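Local structure of GrgF (Penicillium sp. sh18, 6LZH) at residues V131-A136 against L285-R290; P33-S38 against Q108-G113; P231-T236 against E260-K265; A53-E58 against S279-Q284. The protein acts as a polyketide transferase in the biosynthesis of gregatin A, a fungal polyketide with an alkylated furanone core. All coordinates share one frame; numbering follows the deposited sequence.

Contact 1: V131-A136 against L285-R290; sequences VAAAIA and LDFLKR
Phe287 carries its ring down from the helix onto Ala133, Ala134 and Ile135. CG stands anti to the backbone N (chi1 170°), and one flank of the ring does the touching: CD2 lies 3.9 Å from Ile135 CG1, while CE2 comes 4.1 Å from Ala133 CB and 3.8 Å from Ala134 O. The side chains of Phe287 and Ile135 lie antiparallel alongside each other. With an alanine at Phe287, Ile135 CG1 and Ala133 CB would probably lose this ring contact and a gap would be likely to open between helix and sheet. One residue on, Leu288 leans on the strand mainly through CD2, 3.7 Å from Ile135 CD1 and 4.0 Å from Ala133 CB, with CG also close to Ile135 CD1, so both strand side chains are touched by both helix side chains. Beside the contact, Arg290 forms salt bridges with Asp286, one turn back, and with Glu260. The 285-290 turns run nearly antiparallel to strand residues 133-136, at 164° with axes 9.4 Å apart. Helix 277-292 packs against one face of the main sheet, where strand 133-137 lies between 108-114 and 232-237; Leu288 also touches Ala110 of the former.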
loop_
_atom_site.group_PDB
_atom_site.type_symbol
_atom_site.label_atom_id
_atom_site.label_comp_id
_atom_site.label_asym_id
_atom_site.label_seq_id
_atom_site.Cartn_x
_atom_site.Cartn_y
_atom_site.Cartn_z
ATOM N N VAL A 131 -11.160 -1.710 17.557
ATOM C CA VAL A 131 -10.992 -3.146 17.759
ATOM C C VAL A 131 -10.539 -3.375 19.195
ATOM O O VAL A 131 -9.607 -2.714 19.672
ATOM C CB VAL A 131 -9.983 -3.710 16.737
ATOM C CG1 VAL A 131 -9.598 -5.145 17.064
ATOM C CG2 VAL A 131 -10.552 -3.588 15.315
ATOM N N ALA A 132 -11.193 -4.307 19.893
ATOM C CA ALA A 132 -10.872 -4.543 21.291
ATOM C C ALA A 132 -9.719 -5.518 21.480
ATOM O O ALA A 132 -9.036 -5.454 22.507
ATOM C CB ALA A 132 -12.109 -5.050 22.037
ATOM N N ALA A 133 -9.470 -6.391 20.502
ATOM C CA ALA A 133 -8.465 -7.447 20.628
ATOM C C ALA A 133 -8.271 -8.072 19.256
ATOM O O ALA A 133 -9.163 -8.018 18.412
ATOM C CB ALA A 133 -8.887 -8.518 21.654
ATOM N N ALA A 134 -7.097 -8.672 19.045
ATOM C CA ALA A 134 -6.775 -9.277 17.760
ATOM C C ALA A 134 -6.038 -10.585 17.993
ATOM O O ALA A 134 -5.166 -10.652 18.864
ATOM C CB ALA A 134 -5.912 -8.348 16.890
ATOM N N ILE A 135 -6.382 -11.616 17.207
ATOM C CA ILE A 135 -5.707 -12.914 17.252
ATOM C C ILE A 135 -5.224 -13.270 15.853
ATOM O O ILE A 135 -6.022 -13.293 14.904
ATOM C CB ILE A 135 -6.634 -14.026 17.778
ATOM C CG1 ILE A 135 -7.131 -13.701 19.198
ATOM C CG2 ILE A 135 -5.895 -15.391 17.703
ATOM C CD1 ILE A 135 -8.304 -14.632 19.659
ATOM N N ALA A 136 -3.928 -13.573 15.729
ATOM C CA ALA A 136 -3.344 -14.028 14.471
ATOM C C ALA A 136 -2.877 -15.471 14.633
ATOM O O ALA A 136 -2.050 -15.767 15.500
ATOM C CB ALA A 136 -2.180 -13.125 14.043
ATOM N N LEU A 285 -10.036 -18.182 23.674
ATOM C CA LEU A 285 -11.210 -17.687 24.380
ATOM C C LEU A 285 -10.823 -17.023 25.704
ATOM O O LEU A 285 -11.374 -15.975 26.070
ATOM C CB LEU A 285 -12.180 -18.849 24.607
ATOM C CG LEU A 285 -13.377 -18.502 25.485
ATOM C CD1 LEU A 285 -14.309 -17.610 24.687
ATOM C CD2 LEU A 285 -14.073 -19.791 25.925
ATOM N N ASP A 286 -9.871 -17.608 26.429
ATOM C CA ASP A 286 -9.422 -17.007 27.683
ATOM C C ASP A 286 -8.754 -15.656 27.434
ATOM O O ASP A 286 -8.984 -14.690 28.172
ATOM C CB ASP A 286 -8.455 -17.961 28.397
ATOM C CG ASP A 286 -8.158 -17.523 29.815
ATOM O OD1 ASP A 286 -9.077 -17.605 30.653
ATOM O OD2 ASP A 286 -7.020 -17.065 30.092
ATOM N N PHE A 287 -7.926 -15.576 26.390
ATOM C CA PHE A 287 -7.343 -14.300 25.981
ATOM C C PHE A 287 -8.427 -13.259 25.739
ATOM O O PHE A 287 -8.361 -12.144 26.259
ATOM C CB PHE A 287 -6.500 -14.509 24.724
ATOM C CG PHE A 287 -6.046 -13.234 24.075
ATOM C CD1 PHE A 287 -4.951 -12.542 24.563
ATOM C CD2 PHE A 287 -6.709 -12.728 22.964
ATOM C CE1 PHE A 287 -4.520 -11.356 23.949
ATOM C CE2 PHE A 287 -6.273 -11.536 22.348
ATOM C CZ PHE A 287 -5.200 -10.863 22.842
ATOM N N LEU A 288 -9.440 -13.616 24.948
ATOM C CA LEU A 288 -10.537 -12.693 24.673
ATOM C C LEU A 288 -11.300 -12.321 25.941
ATOM O O LEU A 288 -11.697 -11.159 26.110
ATOM C CB LEU A 288 -11.482 -13.301 23.636
ATOM C CG LEU A 288 -10.901 -13.515 22.213
ATOM C CD1 LEU A 288 -11.901 -14.193 21.283
ATOM C CD2 LEU A 288 -10.405 -12.208 21.571
ATOM N N LYS A 289 -11.549 -13.296 26.826
ATOM C CA LYS A 289 -12.299 -13.003 28.051
ATOM C C LYS A 289 -11.528 -12.042 28.941
ATOM O O LYS A 289 -12.103 -11.096 29.491
ATOM C CB LYS A 289 -12.616 -14.298 28.813
ATOM C CG LYS A 289 -13.719 -15.129 28.189
ATOM C CD LYS A 289 -13.945 -16.443 28.949
ATOM C CE LYS A 289 -15.380 -16.514 29.457
ATOM N NZ LYS A 289 -15.815 -17.886 29.862
ATOM N N ARG A 290 -10.217 -12.256 29.071
ATOM C CA ARG A 290 -9.406 -11.402 29.929
ATOM C C ARG A 290 -9.322 -9.970 29.398
ATOM O O ARG A 290 -9.399 -9.015 30.176
ATOM C CB ARG A 290 -8.004 -12.011 30.086
ATOM C CG ARG A 290 -7.985 -13.306 30.892
ATOM C CD ARG A 290 -6.554 -13.765 31.191
ATOM N NE ARG A 290 -5.960 -14.488 30.066
ATOM C CZ ARG A 290 -5.102 -13.957 29.198
ATOM N NH1 ARG A 290 -4.704 -12.694 29.313
ATOM N NH2 ARG A 290 -4.618 -14.698 28.220
#

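Contact 2: P33-S38 against Q108-G113; sequences PALIMS and QIALWG
Met37 lays its methyl over one face of the Trp112 indole: CE sits 4.0 Å from the centroid of the six-membered ring, 16° off the normal, a CH-pi contact within a Met-aromatic pair. The bend at chi3 (68°) places CE there. On the same face Leu35 CD1 presses against Ala110 CB at 3.5 Å, tighter than usual for two carbons, and lies 3.7 Å from Trp112 CB. On the other face Ile36 and Leu111 run alongside each other, Ile36 CB 3.9 Å from Leu111 CD2. Between the two faces, five backbone hydrogen bonds, the first Ala34 N to Gln108 O and the last Ser38 N to Trp112 O, form the ladder of parallel neighbours in the alpha/beta hydrolase sheet. Strand 108-114 leads into a GxCxG turn that begins at Gly113 and fits a nucleophile elbow, with the probable active-site Cys115 at its middle. Trp112 O also takes a water, 3.1 Å away, which bonds Ser38 OG at 2.7 Å. Further out, Gln284 OE1 accepts from Trp112 NE1 and fixes how the indole is turned, while Ile52 and Ala53 of helix 49-58 pack on Met37 and Phe56 on Leu35.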
loop_
_atom_site.group_PDB
_atom_site.type_symbol
_atom_site.label_atom_id
_atom_site.label_comp_id
_atom_site.label_asym_id
_atom_site.label_seq_id
_atom_site.Cartn_x
_atom_site.Cartn_y
_atom_site.Cartn_z
ATOM N N PRO A 33 -19.780 -10.184 23.165
ATOM C CA PRO A 33 -18.599 -9.989 22.314
ATOM C C PRO A 33 -18.834 -10.495 20.898
ATOM O O PRO A 33 -19.779 -11.238 20.612
ATOM C CB PRO A 33 -17.514 -10.799 23.031
ATOM C CG PRO A 33 -18.300 -11.920 23.729
ATOM C CD PRO A 33 -19.629 -11.306 24.116
ATOM N N ALA A 34 -17.955 -10.056 19.991
ATOM C CA ALA A 34 -18.038 -10.444 18.585
ATOM C C ALA A 34 -16.639 -10.598 17.997
ATOM O O ALA A 34 -15.645 -10.084 18.535
ATOM C CB ALA A 34 -18.835 -9.433 17.754
ATOM N N LEU A 35 -16.588 -11.296 16.858
ATOM C CA LEU A 35 -15.336 -11.683 16.216
ATOM C C LEU A 35 -15.520 -11.686 14.706
ATOM O O LEU A 35 -16.469 -12.296 14.190
ATOM C CB LEU A 35 -14.888 -13.068 16.686
ATOM C CG LEU A 35 -13.470 -13.502 16.336
ATOM C CD1 LEU A 35 -12.465 -12.681 17.113
ATOM C CD2 LEU A 35 -13.297 -14.990 16.649
ATOM N N ILE A 36 -14.609 -11.007 14.011
ATOM C CA ILE A 36 -14.547 -10.987 12.553
ATOM C C ILE A 36 -13.365 -11.852 12.132
ATOM O O ILE A 36 -12.214 -11.552 12.484
ATOM C CB ILE A 36 -14.403 -9.555 12.011
ATOM C CG1 ILE A 36 -15.548 -8.670 12.513
ATOM C CG2 ILE A 36 -14.330 -9.578 10.484
ATOM C CD1 ILE A 36 -15.396 -7.210 12.122
ATOM N N MET A 37 -13.643 -12.911 11.369
ATOM C CA MET A 37 -12.659 -13.943 11.044
ATOM C C MET A 37 -12.231 -13.847 9.583
ATOM O O MET A 37 -13.077 -13.750 8.687
ATOM C CB MET A 37 -13.233 -15.334 11.339
ATOM C CG MET A 37 -13.573 -15.514 12.828
ATOM S SD MET A 37 -14.462 -17.050 13.162
ATOM C CE MET A 37 -13.193 -18.291 12.830
ATOM N N SER A 38 -10.918 -13.894 9.346
ATOM C CA SER A 38 -10.343 -13.724 8.017
ATOM C C SER A 38 -9.627 -15.007 7.616
ATOM O O SER A 38 -8.831 -15.545 8.411
ATOM C CB SER A 38 -9.338 -12.547 7.983
ATOM O OG SER A 38 -9.962 -11.297 8.186
ATOM N N GLN A 108 -16.448 -4.843 22.475
ATOM C CA GLN A 108 -15.985 -6.229 22.516
ATOM C C GLN A 108 -15.916 -6.819 21.111
ATOM O O GLN A 108 -16.322 -7.958 20.871
ATOM C CB GLN A 108 -16.878 -7.091 23.408
ATOM C CG GLN A 108 -17.046 -6.530 24.827
ATOM C CD GLN A 108 -17.903 -7.410 25.697
ATOM O OE1 GLN A 108 -18.949 -7.902 25.264
ATOM N NE2 GLN A 108 -17.478 -7.609 26.945
ATOM N N ILE A 109 -15.400 -6.060 20.160
ATOM C CA ILE A 109 -15.259 -6.536 18.788
ATOM C C ILE A 109 -13.804 -6.898 18.574
ATOM O O ILE A 109 -12.928 -6.029 18.650
ATOM C CB ILE A 109 -15.724 -5.488 17.772
ATOM C CG1 ILE A 109 -17.235 -5.270 17.927
ATOM C CG2 ILE A 109 -15.374 -5.950 16.351
ATOM C CD1 ILE A 109 -17.802 -4.176 17.037
ATOM N N ALA A 110 -13.551 -8.175 18.322
ATOM C CA ALA A 110 -12.204 -8.679 18.114
ATOM C C ALA A 110 -12.017 -9.100 16.656
ATOM O O ALA A 110 -12.978 -9.322 15.919
ATOM C CB ALA A 110 -11.922 -9.847 19.072
ATOM N N LEU A 111 -10.761 -9.154 16.227
ATOM C CA LEU A 111 -10.392 -9.647 14.910
ATOM C C LEU A 111 -9.607 -10.938 15.076
ATOM O O LEU A 111 -8.790 -11.056 15.995
ATOM C CB LEU A 111 -9.533 -8.624 14.154
ATOM C CG LEU A 111 -10.118 -7.222 13.941
ATOM C CD1 LEU A 111 -9.129 -6.366 13.135
ATOM C CD2 LEU A 111 -11.481 -7.321 13.249
ATOM N N TRP A 112 -9.816 -11.876 14.157
ATOM C CA TRP A 112 -9.152 -13.174 14.185
ATOM C C TRP A 112 -8.787 -13.524 12.753
ATOM O O TRP A 112 -9.593 -13.341 11.845
ATOM C CB TRP A 112 -10.091 -14.231 14.793
ATOM C CG TRP A 112 -9.590 -15.659 14.955
ATOM C CD1 TRP A 112 -9.272 -16.291 16.139
ATOM C CD2 TRP A 112 -9.454 -16.645 13.933
ATOM N NE1 TRP A 112 -8.897 -17.596 15.900
ATOM C CE2 TRP A 112 -9.003 -17.841 14.555
ATOM C CE3 TRP A 112 -9.646 -16.635 12.545
ATOM C CZ2 TRP A 112 -8.756 -19.013 13.832
ATOM C CZ3 TRP A 112 -9.388 -17.807 11.826
ATOM C CH2 TRP A 112 -8.955 -18.970 12.470
ATOM N N GLY A 113 -7.587 -14.024 12.534
ATOM C CA GLY A 113 -7.166 -14.339 11.177
ATOM C C GLY A 113 -6.243 -15.530 11.143
ATOM O O GLY A 113 -5.397 -15.706 12.026
HETATM O O HOH W 1 -9.857 -10.491 10.791
#

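Contact 3: P231-T236 against E260-K265; sequences PAMMVT and ELDILK. With NA (sodium ion), chain C.
Asp262 and Met233 extend in the same direction from one face of this strand pair, as neighbours. Starting at the root of the aspartate, CB meets the methyl of the extended methionine, Met233 CE, at 3.7 Å. A chi1 of -176° sets CG anti to the backbone N, and from there OD1 binds the sodium ion at 2.4 Å; OD1 also forms a salt bridge with Arg283 NH1. OD2 does not reach the ion; it accepts a hydrogen bond of 2.9 Å from a water that is itself a sodium ligand. The backbone oxygen of Ile263 binds the metal at 2.4 Å, and a second water ligand, 2.8 Å from the sodium, takes the N-H of Lys265. Two successive residues, Asp262 and Ile263, thus hold the ion. Val235 CG1 lies 3.8 Å from Leu264 CD2. On the face away from Asp262, Leu261 CD1 lies 3.9 Å from Thr236 OG1, whose hydrogen-bond partner is Gln248. Five backbone bonds, each of 2.8 Å, join the parallel strands. They are the two strands of a beta-alpha-beta unit: helix 245-254 links them and packs over Met234 and Leu261, helix 277-292 lies against Met233 and Glu260, and strand 133-137 flanks 232-237, leaving 259-264 outermost in the chain's main sheet.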
loop_
_atom_site.group_PDB
_atom_site.type_symbol
_atom_site.label_atom_id
_atom_site.label_comp_id
_atom_site.label_asym_id
_atom_site.label_seq_id
_atom_site.Cartn_x
_atom_site.Cartn_y
_atom_site.Cartn_z
ATOM N N PRO A 231 -4.762 -5.156 22.700
ATOM C CA PRO A 231 -4.188 -6.470 23.015
ATOM C C PRO A 231 -4.177 -7.387 21.799
ATOM O O PRO A 231 -5.163 -7.490 21.070
ATOM C CB PRO A 231 -5.118 -7.008 24.111
ATOM C CG PRO A 231 -5.806 -5.819 24.659
ATOM C CD PRO A 231 -5.937 -4.848 23.534
ATOM N N ALA A 232 -3.050 -8.069 21.595
ATOM C CA ALA A 232 -2.849 -8.903 20.418
ATOM C C ALA A 232 -2.257 -10.246 20.817
ATOM O O ALA A 232 -1.377 -10.321 21.681
ATOM C CB ALA A 232 -1.920 -8.226 19.398
ATOM N N MET A 233 -2.751 -11.310 20.193
ATOM C CA MET A 233 -2.264 -12.650 20.463
ATOM C C MET A 233 -1.789 -13.291 19.173
ATOM O O MET A 233 -2.509 -13.278 18.168
ATOM C CB MET A 233 -3.355 -13.512 21.092
ATOM C CG MET A 233 -2.921 -14.925 21.267
ATOM S SD MET A 233 -4.228 -15.855 22.128
ATOM C CE MET A 233 -3.424 -17.449 22.275
ATOM N N MET A 234 -0.600 -13.879 19.201
ATOM C CA MET A 234 -0.155 -14.684 18.079
ATOM C C MET A 234 -0.167 -16.152 18.464
ATOM O O MET A 234 0.253 -16.519 19.574
ATOM C CB MET A 234 1.251 -14.303 17.618
ATOM C CG MET A 234 1.571 -14.941 16.265
ATOM S SD MET A 234 3.173 -14.399 15.664
ATOM C CE MET A 234 2.866 -12.672 15.279
ATOM N N VAL A 235 -0.619 -16.984 17.532
ATOM C CA VAL A 235 -0.685 -18.434 17.714
ATOM C C VAL A 235 0.154 -19.072 16.622
ATOM O O VAL A 235 -0.243 -19.091 15.446
ATOM C CB VAL A 235 -2.123 -18.955 17.688
ATOM C CG1 VAL A 235 -2.137 -20.476 17.841
ATOM C CG2 VAL A 235 -2.924 -18.271 18.789
ATOM N N THR A 236 1.320 -19.585 17.009
ATOM C CA THR A 236 2.368 -19.945 16.064
ATOM C C THR A 236 2.650 -21.437 16.176
ATOM O O THR A 236 3.080 -21.901 17.246
ATOM C CB THR A 236 3.640 -19.127 16.342
ATOM O OG1 THR A 236 3.409 -17.749 16.017
ATOM C CG2 THR A 236 4.811 -19.637 15.522
ATOM N N GLU A 260 0.573 -11.405 23.452
ATOM C CA GLU A 260 0.689 -12.732 24.042
ATOM C C GLU A 260 0.912 -13.766 22.954
ATOM O O GLU A 260 0.293 -13.708 21.886
ATOM C CB GLU A 260 -0.565 -13.094 24.865
ATOM C CG GLU A 260 -0.836 -12.111 26.002
ATOM C CD GLU A 260 -2.022 -12.517 26.870
ATOM O OE1 GLU A 260 -2.434 -13.698 26.811
ATOM O OE2 GLU A 260 -2.528 -11.645 27.616
ATOM N N LEU A 261 1.794 -14.719 23.239
ATOM C CA LEU A 261 2.215 -15.731 22.280
ATOM C C LEU A 261 1.811 -17.116 22.761
ATOM O O LEU A 261 2.096 -17.483 23.906
ATOM C CB LEU A 261 3.733 -15.698 22.084
ATOM C CG LEU A 261 4.310 -16.778 21.161
ATOM C CD1 LEU A 261 3.816 -16.597 19.710
ATOM C CD2 LEU A 261 5.836 -16.742 21.215
ATOM N N ASP A 262 1.192 -17.894 21.878
ATOM C CA ASP A 262 0.986 -19.326 22.103
ATOM C C ASP A 262 1.707 -20.096 21.009
ATOM O O ASP A 262 1.485 -19.837 19.823
ATOM C CB ASP A 262 -0.505 -19.679 22.100
ATOM C CG ASP A 262 -0.752 -21.137 22.434
ATOM O OD1 ASP A 262 0.182 -21.769 22.984
ATOM O OD2 ASP A 262 -1.869 -21.634 22.170
ATOM N N ILE A 263 2.591 -21.014 21.398
ATOM C CA ILE A 263 3.259 -21.912 20.459
ATOM C C ILE A 263 2.498 -23.226 20.427
ATOM O O ILE A 263 2.295 -23.846 21.475
ATOM C CB ILE A 263 4.724 -22.165 20.869
ATOM C CG1 ILE A 263 5.492 -20.854 21.000
ATOM C CG2 ILE A 263 5.396 -23.103 19.859
ATOM C CD1 ILE A 263 5.799 -20.193 19.678
ATOM N N LEU A 264 2.128 -23.695 19.231
ATOM C CA LEU A 264 1.457 -24.997 19.121
ATOM C C LEU A 264 2.541 -26.060 18.988
ATOM O O LEU A 264 3.074 -26.289 17.900
ATOM C CB LEU A 264 0.497 -25.030 17.945
ATOM C CG LEU A 264 -0.582 -23.943 17.891
ATOM C CD1 LEU A 264 -1.524 -24.212 16.733
ATOM C CD2 LEU A 264 -1.358 -23.882 19.204
ATOM N N LYS A 265 2.849 -26.721 20.102
ATOM C CA LYS A 265 3.982 -27.640 20.154
ATOM C C LYS A 265 3.791 -28.806 19.188
ATOM O O LYS A 265 2.734 -29.439 19.157
ATOM C CB LYS A 265 4.161 -28.152 21.582
ATOM C CG LYS A 265 5.001 -27.236 22.476
ATOM C CD LYS A 265 6.500 -27.422 22.197
ATOM C CE LYS A 265 7.346 -26.247 22.700
ATOM N NZ LYS A 265 7.827 -25.367 21.580
HETATM NA NA NA C . 0.998 -24.004 23.510
HETATM O O HOH W 2 -1.386 -24.351 22.928
HETATM O O HOH W 3 0.955 -26.612 22.585
#

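Contact 4: A53-E58 against S279-Q284; sequences AKWFQE and SILNRQ
Trp55 spreads one face of its indole over Leu281. Leu281 CB lies 3.6 Å from the centroid of the six-membered ring and only 5° off its normal, a close CH-pi contact. Leu281 CD1 reaches further along the ring, 3.7 Å from Trp55 CG. At the ring edge, in its plane, Asn282 OD1 stands 3.4 Å from Trp55 CZ2, the amide turned 68° against the indole. Trp55 NE1 bonds Glu278, one turn back from Asn282, which fixes how the ring is turned. With an alanine at Trp55, Leu281 CB would probably lose the indole face it packs on, leaving a gap, and Glu278 its indole donor. Phe56 follows and touches with its tip: CZ lies 4.1 Å from Leu281 CD2 and 3.9 Å from Gln284 OE1, which sits at the ring edge. The axes of 53-58 and 279-284 pass 11.2 Å apart at 53°, and Leu281 meets both rings, CB and CD1 on Trp55 and CD2 on Phe56. No hydrogen bond passes between the segments. The grip is apolar, with amide oxygens meeting aromatic C-H edges, and the buried Gln284 OE1 gets its hydrogen bond from Trp112 in the sheet below.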
loop_
_atom_site.group_PDB
_atom_site.type_symbol
_atom_site.label_atom_id
_atom_site.label_comp_id
_atom_site.label_asym_id
_atom_site.label_seq_id
_atom_site.Cartn_x
_atom_site.Cartn_y
_atom_site.Cartn_z
ATOM N N ALA A 53 -15.814 -20.802 13.918
ATOM C CA ALA A 53 -16.860 -19.827 14.220
ATOM C C ALA A 53 -17.961 -20.459 15.065
ATOM O O ALA A 53 -18.407 -19.877 16.065
ATOM C CB ALA A 53 -17.442 -19.259 12.924
ATOM N N LYS A 54 -18.396 -21.666 14.682
ATOM C CA LYS A 54 -19.432 -22.361 15.441
ATOM C C LYS A 54 -19.014 -22.568 16.894
ATOM O O LYS A 54 -19.820 -22.377 17.815
ATOM C CB LYS A 54 -19.741 -23.704 14.771
ATOM C CG LYS A 54 -20.876 -24.468 15.439
ATOM C CD LYS A 54 -22.218 -23.827 15.118
ATOM C CE LYS A 54 -23.399 -24.661 15.604
ATOM N NZ LYS A 54 -24.196 -23.943 16.656
ATOM N N TRP A 55 -17.748 -22.946 17.119
ATOM C CA TRP A 55 -17.252 -23.123 18.481
ATOM C C TRP A 55 -17.302 -21.817 19.273
ATOM O O TRP A 55 -17.734 -21.803 20.431
ATOM C CB TRP A 55 -15.826 -23.678 18.444
ATOM C CG TRP A 55 -15.275 -24.107 19.777
ATOM C CD1 TRP A 55 -15.229 -25.388 20.277
ATOM C CD2 TRP A 55 -14.665 -23.269 20.775
ATOM N NE1 TRP A 55 -14.639 -25.382 21.512
ATOM C CE2 TRP A 55 -14.282 -24.101 21.841
ATOM C CE3 TRP A 55 -14.411 -21.895 20.867
ATOM C CZ2 TRP A 55 -13.654 -23.608 22.995
ATOM C CZ3 TRP A 55 -13.787 -21.398 22.016
ATOM C CH2 TRP A 55 -13.409 -22.256 23.061
ATOM N N PHE A 56 -16.808 -20.714 18.686
ATOM C CA PHE A 56 -16.878 -19.415 19.359
ATOM C C PHE A 56 -18.323 -18.999 19.603
ATOM O O PHE A 56 -18.654 -18.455 20.664
ATOM C CB PHE A 56 -16.166 -18.326 18.532
ATOM C CG PHE A 56 -14.655 -18.351 18.646
ATOM C CD1 PHE A 56 -14.034 -18.341 19.883
ATOM C CD2 PHE A 56 -13.861 -18.386 17.502
ATOM C CE1 PHE A 56 -12.634 -18.370 19.983
ATOM C CE2 PHE A 56 -12.461 -18.429 17.595
ATOM C CZ PHE A 56 -11.855 -18.404 18.827
ATOM N N GLN A 57 -19.184 -19.199 18.607
ATOM C CA GLN A 57 -20.605 -18.892 18.778
ATOM C C GLN A 57 -21.187 -19.646 19.977
ATOM O O GLN A 57 -21.943 -19.077 20.778
ATOM C CB GLN A 57 -21.354 -19.245 17.487
ATOM C CG GLN A 57 -22.862 -18.992 17.517
ATOM C CD GLN A 57 -23.593 -19.614 16.349
ATOM O OE1 GLN A 57 -23.139 -20.602 15.758
ATOM N NE2 GLN A 57 -24.745 -19.044 16.009
ATOM N N GLU A 58 -20.830 -20.929 20.121
ATOM C CA GLU A 58 -21.319 -21.737 21.231
ATOM C C GLU A 58 -20.807 -21.234 22.571
ATOM O O GLU A 58 -21.410 -21.543 23.605
ATOM C CB GLU A 58 -20.923 -23.204 21.032
ATOM C CG GLU A 58 -21.770 -23.938 20.021
ATOM C CD GLU A 58 -21.148 -25.242 19.591
ATOM O OE1 GLU A 58 -19.991 -25.502 19.979
ATOM O OE2 GLU A 58 -21.815 -26.003 18.871
ATOM N N SER A 279 -8.416 -27.321 23.248
ATOM C CA SER A 279 -7.516 -26.593 24.125
ATOM C C SER A 279 -6.933 -25.366 23.434
ATOM O O SER A 279 -6.723 -24.333 24.088
ATOM C CB SER A 279 -6.414 -27.528 24.623
ATOM O OG SER A 279 -5.431 -26.791 25.313
ATOM N N ILE A 280 -6.700 -25.453 22.119
ATOM C CA ILE A 280 -6.230 -24.297 21.356
ATOM C C ILE A 280 -7.248 -23.165 21.447
ATOM O O ILE A 280 -6.906 -22.007 21.730
ATOM C CB ILE A 280 -5.968 -24.700 19.888
ATOM C CG1 ILE A 280 -4.840 -25.743 19.804
ATOM C CG2 ILE A 280 -5.674 -23.466 19.031
ATOM C CD1 ILE A 280 -4.572 -26.270 18.357
ATOM N N LEU A 281 -8.526 -23.491 21.231
ATOM C CA LEU A 281 -9.549 -22.446 21.216
ATOM C C LEU A 281 -9.881 -21.954 22.629
ATOM O O LEU A 281 -10.208 -20.771 22.805
ATOM C CB LEU A 281 -10.792 -22.961 20.480
ATOM C CG LEU A 281 -10.582 -23.276 18.989
ATOM C CD1 LEU A 281 -11.877 -23.734 18.331
ATOM C CD2 LEU A 281 -10.018 -22.065 18.241
ATOM N N ASN A 282 -9.823 -22.831 23.640
ATOM C CA ASN A 282 -10.035 -22.378 25.020
ATOM C C ASN A 282 -9.012 -21.331 25.420
ATOM O O ASN A 282 -9.337 -20.365 26.127
ATOM C CB ASN A 282 -9.966 -23.549 25.987
ATOM C CG ASN A 282 -11.307 -24.188 26.186
ATOM O OD1 ASN A 282 -12.323 -23.497 26.164
ATOM N ND2 ASN A 282 -11.331 -25.511 26.357
ATOM N N ARG A 283 -7.768 -21.517 24.980
ATOM C CA ARG A 283 -6.709 -20.545 25.252
ATOM C C ARG A 283 -7.035 -19.193 24.623
ATOM O O ARG A 283 -6.939 -18.150 25.283
ATOM C CB ARG A 283 -5.378 -21.099 24.742
ATOM C CG ARG A 283 -4.224 -20.088 24.667
ATOM C CD ARG A 283 -3.737 -19.645 26.058
ATOM N NE ARG A 283 -2.565 -18.786 25.935
ATOM C CZ ARG A 283 -1.341 -19.251 25.710
ATOM N NH1 ARG A 283 -1.144 -20.556 25.611
ATOM N NH2 ARG A 283 -0.318 -18.411 25.590
ATOM N N GLN A 284 -7.455 -19.197 23.351
ATOM C CA GLN A 284 -7.831 -17.962 22.666
ATOM C C GLN A 284 -9.074 -17.346 23.289
ATOM O O GLN A 284 -9.174 -16.126 23.413
ATOM C CB GLN A 284 -8.072 -18.232 21.179
ATOM C CG GLN A 284 -6.796 -18.599 20.422
ATOM C CD GLN A 284 -7.067 -19.133 19.025
ATOM O OE1 GLN A 284 -8.013 -18.720 18.363
ATOM N NE2 GLN A 284 -6.228 -20.070 18.574
#

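Overall arrangement
From the N terminus, strand 32-38 opens contact 2, and helix 49-58 opens contact 4 before contact 2 closes at strand 108-114, so these two cross. Contact 1 opens next, on strand 133-137, in series with contact 2. Contact 3 closes the short loop from 231-236 to 260-265, nested inside the loops of both contact 1 and contact 4. Helix 277-292 then closes contact 4 with its earlier turns and contact 1 with its later ones, so those two cross as well. Contacts 2 and 3 are strand pairings in one sheet, bridged by strand 133-137; the C-terminal helix ties that sheet to helix 49-58 on the same face.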